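Local coordinates for protein beta-porphyranase A (Bacteroides plebeius, PDB 4AW7) that cleaves the sulfated red-seaweed polysaccharide porphyran at linkages between beta-D-galactose and alpha-L-galactose-6-sulfate, releasing mostly disaccharides, at residues A[296-299]-A[300-303]; A[448-451]-A[452-456]; A[558-562]-A[563-567]. All coordinates share one frame; numbering follows the deposited sequence.

Contact 1 (A[296-299]-A[300-303])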
loop_
_atom_site.group_PDB
_atom_site.type_symbol
_atom_site.label_atom_id
_atom_site.label_comp_id
_atom_site.label_asym_id
_atom_site.label_seq_id
_atom_site.Cartn_x
_atom_site.Cartn_y
_atom_site.Cartn_z
ATOM N N SER A 296 -11.100 -3.415 -5.067
ATOM C CA SER A 296 -9.936 -2.549 -4.913
ATOM C C SER A 296 -9.013 -3.095 -3.850
ATOM O O SER A 296 -7.795 -3.068 -4.013
ATOM C CB SER A 296 -10.337 -1.120 -4.528
ATOM O OG SER A 296 -11.089 -0.528 -5.555
ATOM N N PHE A 297 -9.543 -3.570 -2.721
ATOM C CA PHE A 297 -8.679 -4.180 -1.714
ATOM C C PHE A 297 -7.803 -5.240 -2.373
ATOM O O PHE A 297 -6.580 -5.281 -2.176
ATOM C CB PHE A 297 -9.436 -4.828 -0.568
ATOM C CG PHE A 297 -10.336 -3.919 0.245
ATOM C CD1 PHE A 297 -10.143 -2.557 0.376
ATOM C CD2 PHE A 297 -11.377 -4.485 0.935
ATOM C CE1 PHE A 297 -11.025 -1.767 1.114
ATOM C CE2 PHE A 297 -12.220 -3.713 1.683
ATOM C CZ PHE A 297 -12.073 -2.356 1.756
ATOM N N ASN A 298 -8.412 -6.155 -3.122
ATOM C CA ASN A 298 -7.645 -7.192 -3.798
ATOM C C ASN A 298 -6.653 -6.647 -4.810
ATOM O O ASN A 298 -5.493 -7.067 -4.874
ATOM C CB ASN A 298 -8.581 -8.218 -4.410
ATOM C CG ASN A 298 -9.105 -9.228 -3.394
ATOM O OD1 ASN A 298 -8.365 -9.656 -2.508
ATOM N ND2 ASN A 298 -10.391 -9.610 -3.530
ATOM N N HIS A 299 -7.081 -5.691 -5.639
ATOM C CA HIS A 299 -6.158 -5.220 -6.661
ATOM C C HIS A 299 -4.909 -4.556 -6.079
ATOM O O HIS A 299 -3.787 -4.721 -6.586
ATOM C CB HIS A 299 -6.834 -4.228 -7.612
ATOM C CG HIS A 299 -7.945 -4.801 -8.432
ATOM N ND1 HIS A 299 -7.878 -6.028 -9.055
ATOM C CD2 HIS A 299 -9.132 -4.269 -8.782
ATOM C CE1 HIS A 299 -8.992 -6.220 -9.742
ATOM N NE2 HIS A 299 -9.767 -5.166 -9.596
ATOM N N PHE A 300 -5.073 -3.793 -5.007
ATOM C CA PHE A 300 -3.949 -3.152 -4.354
ATOM C C PHE A 300 -3.101 -4.153 -3.552
ATOM O O PHE A 300 -1.895 -4.002 -3.457
ATOM C CB PHE A 300 -4.384 -2.036 -3.396
ATOM C CG PHE A 300 -4.860 -0.784 -4.088
ATOM C CD1 PHE A 300 -4.025 -0.036 -4.935
ATOM C CD2 PHE A 300 -6.137 -0.320 -3.878
ATOM C CE1 PHE A 300 -4.480 1.102 -5.513
ATOM C CE2 PHE A 300 -6.604 0.853 -4.458
ATOM C CZ PHE A 300 -5.796 1.565 -5.311
ATOM N N LEU A 301 -3.740 -5.164 -2.985
ATOM C CA LEU A 301 -3.066 -6.089 -2.095
ATOM C C LEU A 301 -1.868 -6.739 -2.757
ATOM O O LEU A 301 -0.827 -6.892 -2.145
ATOM C CB LEU A 301 -4.051 -7.160 -1.614
ATOM C CG LEU A 301 -3.522 -8.263 -0.718
ATOM C CD1 LEU A 301 -3.012 -7.702 0.623
ATOM C CD2 LEU A 301 -4.623 -9.294 -0.487
ATOM N N PHE A 302 -2.010 -7.146 -4.005
ATOM C CA PHE A 302 -0.929 -7.887 -4.646
ATOM C C PHE A 302 0.296 -6.998 -4.851
ATOM O O PHE A 302 1.435 -7.460 -4.658
ATOM C CB PHE A 302 -1.389 -8.476 -5.999
ATOM C CG PHE A 302 -2.293 -9.694 -5.892
ATOM C CD1 PHE A 302 -3.604 -9.602 -5.412
ATOM C CD2 PHE A 302 -1.850 -10.942 -6.291
ATOM C CE1 PHE A 302 -4.405 -10.702 -5.297
ATOM C CE2 PHE A 302 -2.654 -12.038 -6.200
ATOM C CZ PHE A 302 -3.947 -11.926 -5.702
ATOM N N ASN A 303 0.097 -5.725 -5.216
ATOM C CA ASN A 303 1.162 -4.699 -5.295
ATOM C C ASN A 303 1.875 -4.665 -3.956
ATOM O O ASN A 303 3.104 -4.746 -3.851
ATOM C CB ASN A 303 0.456 -3.337 -5.652
ATOM C CG ASN A 303 1.336 -2.087 -5.562
ATOM O OD1 ASN A 303 2.446 -2.095 -5.004
ATOM N ND2 ASN A 303 0.830 -0.949 -6.129
#
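S296 to N303 form two turns of helix 293-305, and S296 and F300 meet there by the backbone bond and packing of an alpha-helical turn. The helix joins strand 268-276, which carries the probable nucleophile E272, to strand 311-316 in the parallel barrel of the catalytic domain.

Of the backbone bonds, F300 N to S296 O is the straightest, at 3.0 Å and 170°. L301 N is shared: it bonds to F297 O at 3.0 Å and weakly to N298 O at 3.2 Å. Beyond this point the spacing widens, H299 O standing 4.2 Å from N303 N, and that carbonyl is taken up by the side chain of Q383.

The polar side chains bond to other parts of the fold. H299 ND1 bonds to D398, on strand 392-399 of the neighbouring beta-sandwich, while N298 OD1 accepts from W365 on helix 359-365 and S296 OG pairs with D232 on strand 225-233 of the barrel.

Carbon against carbonyl oxygen is the remaining kind of contact. With CG anti to its carbonyl carbon (chi1 -73°), F300 lays its ring back along the preceding turn, and CD2 comes within 3.2 Å of S296 O at an oblique slant; CE2 is 4.2 Å from S296 CB. L301 CB sits close beside F297 O, the oxygen that its own N-H bonds to. F302 swings back in the same sense (chi1 -75°) and presents its ring edge to the preceding turn, where CD1 lies 3.2 Å from N298 O, with the oxygen in the plane of the ring.

Contact 2 (A[448-451]-A[452-456])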
loop_
_atom_site.group_PDB
_atom_site.type_symbol
_atom_site.label_atom_id
_atom_site.label_comp_id
_atom_site.label_asym_id
_atom_site.label_seq_id
_atom_site.Cartn_x
_atom_site.Cartn_y
_atom_site.Cartn_z
ATOM N N ILE A 448 -7.187 -21.643 -15.836
ATOM C CA ILE A 448 -8.157 -20.925 -14.982
ATOM C C ILE A 448 -8.684 -19.775 -15.820
ATOM O O ILE A 448 -7.898 -19.079 -16.456
ATOM C CB ILE A 448 -7.434 -20.291 -13.699
ATOM C CG1 ILE A 448 -6.853 -21.400 -12.832
ATOM C CG2 ILE A 448 -8.362 -19.306 -12.877
ATOM C CD1 ILE A 448 -7.863 -22.141 -12.086
ATOM N N SER A 449 -9.990 -19.579 -15.842
ATOM C CA SER A 449 -10.568 -18.389 -16.390
ATOM C C SER A 449 -10.863 -17.462 -15.189
ATOM O O SER A 449 -11.422 -17.880 -14.134
ATOM C CB SER A 449 -11.812 -18.694 -17.212
ATOM O OG SER A 449 -12.439 -17.537 -17.671
ATOM N N ILE A 450 -10.412 -16.219 -15.322
ATOM C CA ILE A 450 -10.595 -15.226 -14.266
ATOM C C ILE A 450 -11.181 -13.966 -14.865
ATOM O O ILE A 450 -10.634 -13.415 -15.829
ATOM C CB ILE A 450 -9.286 -15.006 -13.489
ATOM C CG1 ILE A 450 -9.502 -14.094 -12.291
ATOM C CG2 ILE A 450 -8.143 -14.568 -14.366
ATOM C CD1 ILE A 450 -8.268 -14.043 -11.370
ATOM N N VAL A 451 -12.307 -13.524 -14.327
ATOM C CA VAL A 451 -12.983 -12.368 -14.855
ATOM C C VAL A 451 -12.523 -11.063 -14.169
ATOM O O VAL A 451 -11.913 -11.088 -13.092
ATOM C CB VAL A 451 -14.518 -12.512 -14.807
ATOM C CG1 VAL A 451 -14.958 -13.781 -15.578
ATOM C CG2 VAL A 451 -15.083 -12.476 -13.446
ATOM N N PRO A 452 -12.790 -9.913 -14.776
ATOM C CA PRO A 452 -12.421 -8.638 -14.108
ATOM C C PRO A 452 -13.045 -8.551 -12.723
ATOM O O PRO A 452 -14.195 -8.926 -12.559
ATOM C CB PRO A 452 -12.958 -7.565 -15.041
ATOM C CG PRO A 452 -12.931 -8.231 -16.368
ATOM C CD PRO A 452 -13.286 -9.664 -16.138
ATOM N N ASN A 453 -12.278 -8.063 -11.738
ATOM C CA ASN A 453 -12.741 -7.932 -10.356
ATOM C C ASN A 453 -13.050 -9.238 -9.652
ATOM O O ASN A 453 -13.770 -9.276 -8.653
ATOM C CB ASN A 453 -13.892 -6.932 -10.268
ATOM C CG ASN A 453 -13.518 -5.569 -10.788
ATOM O OD1 ASN A 453 -12.424 -5.069 -10.543
ATOM N ND2 ASN A 453 -14.378 -4.998 -11.607
ATOM N N GLN A 454 -12.449 -10.314 -10.161
ATOM C CA GLN A 454 -12.447 -11.592 -9.505
ATOM C C GLN A 454 -11.026 -11.879 -9.027
ATOM O O GLN A 454 -10.055 -11.651 -9.745
ATOM C CB GLN A 454 -12.924 -12.712 -10.448
ATOM C CG GLN A 454 -12.896 -14.082 -9.830
ATOM C CD GLN A 454 -13.299 -15.191 -10.815
ATOM O OE1 GLN A 454 -13.139 -15.054 -12.006
ATOM N NE2 GLN A 454 -13.717 -16.339 -10.284
ATOM N N THR A 455 -10.936 -12.364 -7.795
ATOM C CA THR A 455 -9.710 -12.859 -7.200
ATOM C C THR A 455 -9.944 -14.305 -6.770
ATOM O O THR A 455 -10.985 -14.609 -6.163
ATOM C CB THR A 455 -9.289 -11.986 -6.017
ATOM O OG1 THR A 455 -9.296 -10.617 -6.443
ATOM C CG2 THR A 455 -7.959 -12.383 -5.441
ATOM N N ILE A 456 -8.976 -15.153 -7.047
ATOM C CA ILE A 456 -9.055 -16.581 -6.749
ATOM C C ILE A 456 -7.901 -16.946 -5.810
ATOM O O ILE A 456 -6.753 -16.523 -6.010
ATOM C CB ILE A 456 -8.965 -17.426 -8.087
ATOM C CG1 ILE A 456 -10.223 -17.168 -8.952
ATOM C CG2 ILE A 456 -8.768 -18.918 -7.844
ATOM C CD1 ILE A 456 -10.105 -17.612 -10.419
HETATM O O HOH W 1 -14.380 -16.875 -13.635
#
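Q454 OE1 is gripped from two directions: V451 N donates to it at 2.9 Å, almost straight (170°) and in the carbonyl plane of the amide, and a water donates at 2.7 Å. The same water also donates to S449 O at 3.2 Å, so the glutamine is tied to the incoming strand both directly and through solvent. Q454 reaches back from the far side of the turn to V451 because its chain is extended, CG lying opposite the backbone N (chi1 178°), and V451 CG2 lies 3.5 Å from OE1. The other half of the amide is fixed too, NE2 bonding to S425. Replacing the glutamine with alanine would remove both ends of the amide and would probably leave V451 N without its acceptor here and S425 without its amide partner.

Beside this polar link, I456 CD1 pushes between two isoleucines of the incoming strand. It meets I448 CG2 at a tight 3.5 Å and I450 CG1 at 4.0 Å, the side chains lying alongside one another with reversed directions. I450 CD1 also rests against Q454 O.

The backbone closes with Q454 N bonded to V451 O at 3.1 Å, P452 and N453 forming the corner, N453 in the left-handed region. The flanking strands pair with other strands, I448 with V407 and I456 with L397, and face each other through side chains: a type II beta turn within an arch-like connection of a beta-sandwich.

Contact 3 (A[558-562]-A[563-567])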
loop_
_atom_site.group_PDB
_atom_site.type_symbol
_atom_site.label_atom_id
_atom_site.label_comp_id
_atom_site.label_asym_id
_atom_site.label_seq_id
_atom_site.Cartn_x
_atom_site.Cartn_y
_atom_site.Cartn_z
ATOM N N GLN A 558 20.869 -12.225 -17.923
ATOM C CA GLN A 558 22.202 -12.400 -18.412
ATOM C C GLN A 558 22.793 -11.122 -19.025
ATOM O O GLN A 558 24.010 -10.980 -19.146
ATOM C CB GLN A 558 22.268 -13.646 -19.351
ATOM C CG GLN A 558 21.751 -15.021 -18.702
ATOM C CD GLN A 558 22.533 -15.425 -17.463
ATOM O OE1 GLN A 558 23.670 -15.011 -17.282
ATOM N NE2 GLN A 558 21.909 -16.261 -16.573
ATOM N N LEU A 559 21.949 -10.131 -19.334
ATOM C CA LEU A 559 22.426 -8.815 -19.766
ATOM C C LEU A 559 23.033 -7.983 -18.655
ATOM O O LEU A 559 23.727 -7.007 -18.901
ATOM C CB LEU A 559 21.301 -8.000 -20.425
ATOM C CG LEU A 559 20.740 -8.579 -21.723
ATOM C CD1 LEU A 559 19.537 -7.752 -22.211
ATOM C CD2 LEU A 559 21.817 -8.659 -22.808
ATOM N N LEU A 560 22.736 -8.328 -17.400
ATOM C CA LEU A 560 23.262 -7.594 -16.275
ATOM C C LEU A 560 24.657 -8.093 -15.908
ATOM O O LEU A 560 24.946 -9.287 -15.957
ATOM C CB LEU A 560 22.355 -7.724 -15.042
ATOM C CG LEU A 560 20.981 -7.118 -15.204
ATOM C CD1 LEU A 560 20.132 -7.409 -13.977
ATOM C CD2 LEU A 560 21.059 -5.614 -15.479
ATOM N N LYS A 561 25.462 -7.157 -15.476
ATOM C CA LYS A 561 26.786 -7.443 -14.922
ATOM C C LYS A 561 26.823 -7.250 -13.425
ATOM O O LYS A 561 26.009 -6.512 -12.841
ATOM C CB LYS A 561 27.870 -6.592 -15.602
ATOM C CG LYS A 561 27.953 -6.858 -17.135
ATOM C CD LYS A 561 28.292 -8.375 -17.409
ATOM C CE LYS A 561 28.651 -8.720 -18.831
ATOM N NZ LYS A 561 28.846 -10.217 -18.993
ATOM N N ASN A 562 27.809 -7.850 -12.768
ATOM C CA ASN A 562 27.992 -7.587 -11.346
ATOM C C ASN A 562 28.558 -6.189 -11.129
ATOM O O ASN A 562 29.549 -5.821 -11.754
ATOM C CB ASN A 562 28.927 -8.640 -10.754
ATOM C CG ASN A 562 28.317 -10.008 -10.764
ATOM O OD1 ASN A 562 27.197 -10.199 -10.263
ATOM N ND2 ASN A 562 28.989 -10.981 -11.379
ATOM N N GLY A 563 27.924 -5.410 -10.271
ATOM C CA GLY A 563 28.372 -4.045 -9.978
ATOM C C GLY A 563 27.584 -3.027 -10.778
ATOM O O GLY A 563 26.352 -2.915 -10.675
ATOM N N ASP A 564 28.304 -2.214 -11.554
ATOM C CA ASP A 564 27.697 -1.107 -12.322
ATOM C C ASP A 564 26.918 -1.580 -13.528
ATOM O O ASP A 564 27.345 -2.467 -14.250
ATOM C CB ASP A 564 28.793 -0.188 -12.842
ATOM C CG ASP A 564 29.476 0.609 -11.734
ATOM O OD1 ASP A 564 29.166 0.591 -10.528
ATOM O OD2 ASP A 564 30.426 1.355 -12.119
ATOM N N ASN A 565 25.733 -1.003 -13.720
ATOM C CA ASN A 565 24.922 -1.257 -14.875
ATOM C C ASN A 565 24.322 0.063 -15.314
ATOM O O ASN A 565 24.218 0.982 -14.496
ATOM C CB ASN A 565 23.816 -2.259 -14.569
ATOM C CG ASN A 565 24.343 -3.671 -14.344
ATOM O OD1 ASN A 565 24.336 -4.478 -15.265
ATOM N ND2 ASN A 565 24.784 -3.966 -13.115
ATOM N N ASN A 566 23.983 0.151 -16.597
ATOM C CA ASN A 566 23.362 1.349 -17.129
ATOM C C ASN A 566 22.153 0.999 -17.967
ATOM O O ASN A 566 22.127 -0.012 -18.692
ATOM C CB ASN A 566 24.352 2.141 -17.980
ATOM C CG ASN A 566 24.123 3.639 -17.847
ATOM O OD1 ASN A 566 24.515 4.242 -16.841
ATOM N ND2 ASN A 566 23.473 4.222 -18.817
ATOM N N VAL A 567 21.118 1.833 -17.841
ATOM C CA VAL A 567 19.945 1.737 -18.666
ATOM C C VAL A 567 19.820 3.052 -19.434
ATOM O O VAL A 567 19.893 4.103 -18.826
ATOM C CB VAL A 567 18.701 1.462 -17.832
ATOM C CG1 VAL A 567 17.529 1.408 -18.768
ATOM C CG2 VAL A 567 18.860 0.160 -17.060
HETATM O O HOH W 2 29.640 -3.840 -14.000
#
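Between K561 and N565 the backbone turns back on itself through N562 and G563, the glycine at phi 98° and psi -123°, where a CB would collide with N562 O, so that glycine is called for. The turn feeds strand 563-570 of the C-terminal beta-sandwich, entering from a loop that follows strand 546-555.

N565 holds the turn together with its side-chain amide, which reads both polar groups of K561's backbone. K561 N donates to OD1 at 2.9 Å, lying in the carbonyl plane on a lone pair. In return ND2 donates to K561 O at 2.8 Å; that oxygen is close to the amide plane of N565, although the donor stands tilted from the carbonyl plane of K561. Both bonds are nearly straight, and using the two ends of one amide on one residue fixes the rotation of the flat group. CG is anti to the carbonyl carbon (chi1 -70°), which carries the amide across to the loop. OD1 accepts a second hydrogen bond, from N526 ND2, so this buried oxygen is well satisfied.

L560 closes over the same oxygen, its side chain set roughly perpendicular to that of N565: CD2 lies 3.5 Å from OD1, and L560 CA approaches it at 3.4 Å. Further along, the leucine packs on I525 and on V585 of strand 577-589, in the other sheet of the sandwich. N562, more exposed, sends OD1 to S500 N.

Solvent spans the bend, a water donating to N562 O at 3.0 Å and to D564 O at 2.7 Å. Besides its strong bond to K561, N565 ND2 makes a weak one to G563 O, 3.1 Å away.

How the contacts relate
Contact 1 is wholly buried, in the catalytic barrel; contacts 2 and 3 are partly buried turns in two different beta-sandwich regions. Contacts 1 and 2 adjoin: H299 NE2 lies 2.8 Å from N453 OD1, a probable hydrogen bond, and T455 packs on N298 and F302, so the helix leans on the turn and the strand after it. Contact 3 stands apart, its nearest atoms about 20 Å from contact 1 and about 29 Å from contact 2. Main-chain bonds, and phenylalanine rings set against carbonyl oxygens, make up the helical contact, whereas in each turn a side-chain amide oxygen accepts a main-chain N-H; contact 2 adds an isoleucine cluster, and contact 3 uses both ends of its amide.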